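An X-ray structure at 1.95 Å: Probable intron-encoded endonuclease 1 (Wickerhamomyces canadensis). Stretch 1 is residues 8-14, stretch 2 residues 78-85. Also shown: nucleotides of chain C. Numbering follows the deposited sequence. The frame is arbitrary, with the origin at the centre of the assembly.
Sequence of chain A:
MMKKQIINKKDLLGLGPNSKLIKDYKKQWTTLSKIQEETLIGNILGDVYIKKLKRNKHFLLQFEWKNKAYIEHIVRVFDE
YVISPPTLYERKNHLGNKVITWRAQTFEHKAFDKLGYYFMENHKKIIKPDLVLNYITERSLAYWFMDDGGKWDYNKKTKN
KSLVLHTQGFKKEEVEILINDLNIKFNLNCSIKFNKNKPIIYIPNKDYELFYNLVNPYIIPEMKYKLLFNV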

# COMPACT_ATOMS: atom_id res chain seq x y z
N ASN A 8 -0.98 24.96 -13.03
CA ASN A 8 -0.21 23.75 -13.43
C ASN A 8 0.76 23.40 -12.28
O ASN A 8 1.33 24.33 -11.65
CB ASN A 8 0.44 23.98 -14.80
CG ASN A 8 1.26 22.83 -15.34
OD1 ASN A 8 1.63 21.90 -14.62
ND2 ASN A 8 1.59 22.90 -16.62
N LYS A 9 0.95 22.11 -12.01
CA LYS A 9 1.81 21.59 -10.91
C LYS A 9 3.28 21.85 -11.22
O LYS A 9 4.07 22.01 -10.26
CB LYS A 9 1.55 20.08 -10.72
CG LYS A 9 2.30 19.41 -9.58
CD LYS A 9 2.05 17.91 -9.54
CE LYS A 9 2.81 17.16 -10.61
NZ LYS A 9 2.46 15.72 -10.62
N LYS A 10 3.63 21.81 -12.52
CA LYS A 10 4.94 22.22 -13.11
C LYS A 10 5.51 23.43 -12.35
O LYS A 10 6.69 23.39 -11.96
CB LYS A 10 4.75 22.60 -14.58
CG LYS A 10 5.32 21.64 -15.62
CD LYS A 10 6.57 22.18 -16.32
CE LYS A 10 7.85 21.42 -15.99
NZ LYS A 10 8.06 20.29 -16.93
N ASP A 11 4.67 24.45 -12.14
CA ASP A 11 5.02 25.79 -11.60
C ASP A 11 5.34 25.70 -10.10
O ASP A 11 6.09 26.56 -9.60
CB ASP A 11 3.90 26.79 -11.90
CG ASP A 11 3.58 26.97 -13.38
OD1 ASP A 11 4.52 26.90 -14.20
OD2 ASP A 11 2.39 27.16 -13.71
N LEU A 12 4.82 24.69 -9.39
CA LEU A 12 5.01 24.59 -7.91
C LEU A 12 6.43 24.10 -7.61
O LEU A 12 6.89 24.27 -6.46
CB LEU A 12 3.95 23.65 -7.34
CG LEU A 12 2.55 24.24 -7.15
CD1 LEU A 12 2.09 25.02 -8.38
CD2 LEU A 12 1.55 23.14 -6.83
N LEU A 13 7.11 23.52 -8.60
CA LEU A 13 8.40 22.81 -8.40
C LEU A 13 9.49 23.77 -7.88
O LEU A 13 9.96 24.63 -8.66
CB LEU A 13 8.82 22.17 -9.73
CG LEU A 13 10.15 21.41 -9.72
CD1 LEU A 13 10.23 20.42 -8.55
CD2 LEU A 13 10.37 20.70 -11.05
N GLY A 14 9.89 23.60 -6.61
CA GLY A 14 10.99 24.35 -5.95
C GLY A 14 10.50 25.53 -5.10
O GLY A 14 11.33 26.10 -4.37
N PHE A 78 -1.32 8.89 -7.78
CA PHE A 78 -1.53 10.09 -6.96
C PHE A 78 -0.81 11.32 -7.57
O PHE A 78 -0.24 12.14 -6.83
CB PHE A 78 -1.05 9.75 -5.55
CG PHE A 78 -1.80 8.59 -4.94
CD1 PHE A 78 -3.08 8.76 -4.43
CD2 PHE A 78 -1.24 7.31 -4.92
CE1 PHE A 78 -3.77 7.69 -3.87
CE2 PHE A 78 -1.93 6.25 -4.36
CZ PHE A 78 -3.20 6.44 -3.85
N ASP A 79 -0.80 11.43 -8.90
CA ASP A 79 0.01 12.45 -9.64
C ASP A 79 -0.20 13.88 -9.07
O ASP A 79 0.80 14.51 -8.59
CB ASP A 79 -0.30 12.37 -11.13
CG ASP A 79 0.76 13.08 -11.94
OD1 ASP A 79 1.97 12.90 -11.59
OD2 ASP A 79 0.38 13.87 -12.84
N GLU A 80 -1.46 14.34 -9.05
CA GLU A 80 -1.87 15.69 -8.54
C GLU A 80 -1.15 16.05 -7.24
O GLU A 80 -0.95 17.23 -7.02
CB GLU A 80 -3.31 15.74 -8.00
CG GLU A 80 -4.39 15.29 -8.94
CD GLU A 80 -4.64 13.81 -9.03
OE1 GLU A 80 -5.65 13.33 -8.51
OE2 GLU A 80 -3.84 13.16 -9.69
N TYR A 81 -0.99 15.09 -6.32
CA TYR A 81 -0.69 15.37 -4.89
C TYR A 81 0.81 15.36 -4.66
O TYR A 81 1.22 15.64 -3.50
CB TYR A 81 -1.40 14.36 -3.96
CG TYR A 81 -2.91 14.40 -4.04
CD1 TYR A 81 -3.64 15.32 -3.30
CD2 TYR A 81 -3.62 13.53 -4.86
CE1 TYR A 81 -5.02 15.38 -3.37
CE2 TYR A 81 -4.99 13.60 -4.97
CZ TYR A 81 -5.70 14.53 -4.22
OH TYR A 81 -7.06 14.63 -4.30
N VAL A 82 1.58 15.02 -5.71
CA VAL A 82 3.05 14.77 -5.67
C VAL A 82 3.78 15.76 -6.61
O VAL A 82 3.65 15.60 -7.86
CB VAL A 82 3.43 13.33 -6.09
CG1 VAL A 82 4.92 13.10 -5.89
CG2 VAL A 82 2.61 12.29 -5.34
N ILE A 83 4.51 16.70 -6.02
CA ILE A 83 5.11 17.87 -6.73
C ILE A 83 6.42 17.41 -7.39
O ILE A 83 6.62 17.71 -8.56
CB ILE A 83 5.31 19.03 -5.73
CG1 ILE A 83 3.99 19.71 -5.40
CG2 ILE A 83 6.35 20.04 -6.21
CD1 ILE A 83 4.09 20.75 -4.31
N SER A 84 7.27 16.72 -6.62
CA SER A 84 8.67 16.33 -6.98
C SER A 84 8.72 14.84 -7.34
O SER A 84 8.02 14.01 -6.75
CB SER A 84 9.66 16.63 -5.86
OG SER A 84 9.70 18.01 -5.56
N PRO A 85 9.56 14.47 -8.32
CA PRO A 85 9.78 13.07 -8.64
C PRO A 85 10.49 12.27 -7.55
O PRO A 85 11.15 12.80 -6.63
CB PRO A 85 10.64 13.13 -9.92
CG PRO A 85 10.37 14.50 -10.49
CD PRO A 85 10.25 15.38 -9.26
P DC C 8 7.90 18.86 -2.44
OP1 DC C 8 8.21 19.11 -3.86
OP2 DC C 8 7.25 17.59 -2.06
O5' DC C 8 9.15 18.87 -1.45
C5' DC C 8 10.25 19.65 -1.81
C4' DC C 8 11.34 19.47 -0.79
O4' DC C 8 10.82 19.52 0.56
C3' DC C 8 12.11 18.15 -0.90
O3' DC C 8 13.51 18.39 -0.93
C2' DC C 8 11.77 17.41 0.38
C1' DC C 8 11.53 18.56 1.32
N1 DC C 8 10.75 18.25 2.51
C2 DC C 8 11.32 18.47 3.77
O2 DC C 8 12.49 18.90 3.83
N3 DC C 8 10.61 18.18 4.88
C4 DC C 8 9.38 17.68 4.76
N4 DC C 8 8.71 17.42 5.89
C5 DC C 8 8.77 17.46 3.50
C6 DC C 8 9.48 17.75 2.41

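Stretch 1 has no regular helix or strand; stretch 2 holds a short 3-10 segment, 79-81; the rest is loop or turn. The closest CA pair is Leu13 CA and Ile83 CA, at 6.2 Å.

Lys9 makes the polar contact. Its CA-to-CB bond points toward stretch 2. Chi1 and chi2 are both t, so the chain leaves the backbone extended. Chi3 is p, at 76°, and puts a bend in the chain before chi4 returns to t. NZ ends among three oxygens. Lys9 NZ donates hydrogen bonds to Asp79 O at 2.9 Å and Val82 O at 3.0 Å, and forms a salt bridge with Asp79 OD1 at 3.0 Å. Asp79 starts sideways, but with chi1 t its carboxylate comes nearer and balances the lysine charge. Asp79 O also accepts from Val82 N at 3.0 Å.

Ile83 supplies the apolar surface. With chi1 m and chi2 t, Ile83 CD1 lies 4.2 Å from Leu12 CB, while Ile83 CG2 lies 4.1 Å from Leu13 CA. Leu13 also starts sideways; chi1 t and chi2 p bring Leu13 CD1 to 3.9 Å from Ser84 OG, a van der Waals contact. Ser84, with chi1 m, donates from Ser84 OG to OP1 of DC8 at 2.5 Å, so this edge of the contact adjoins the DNA backbone.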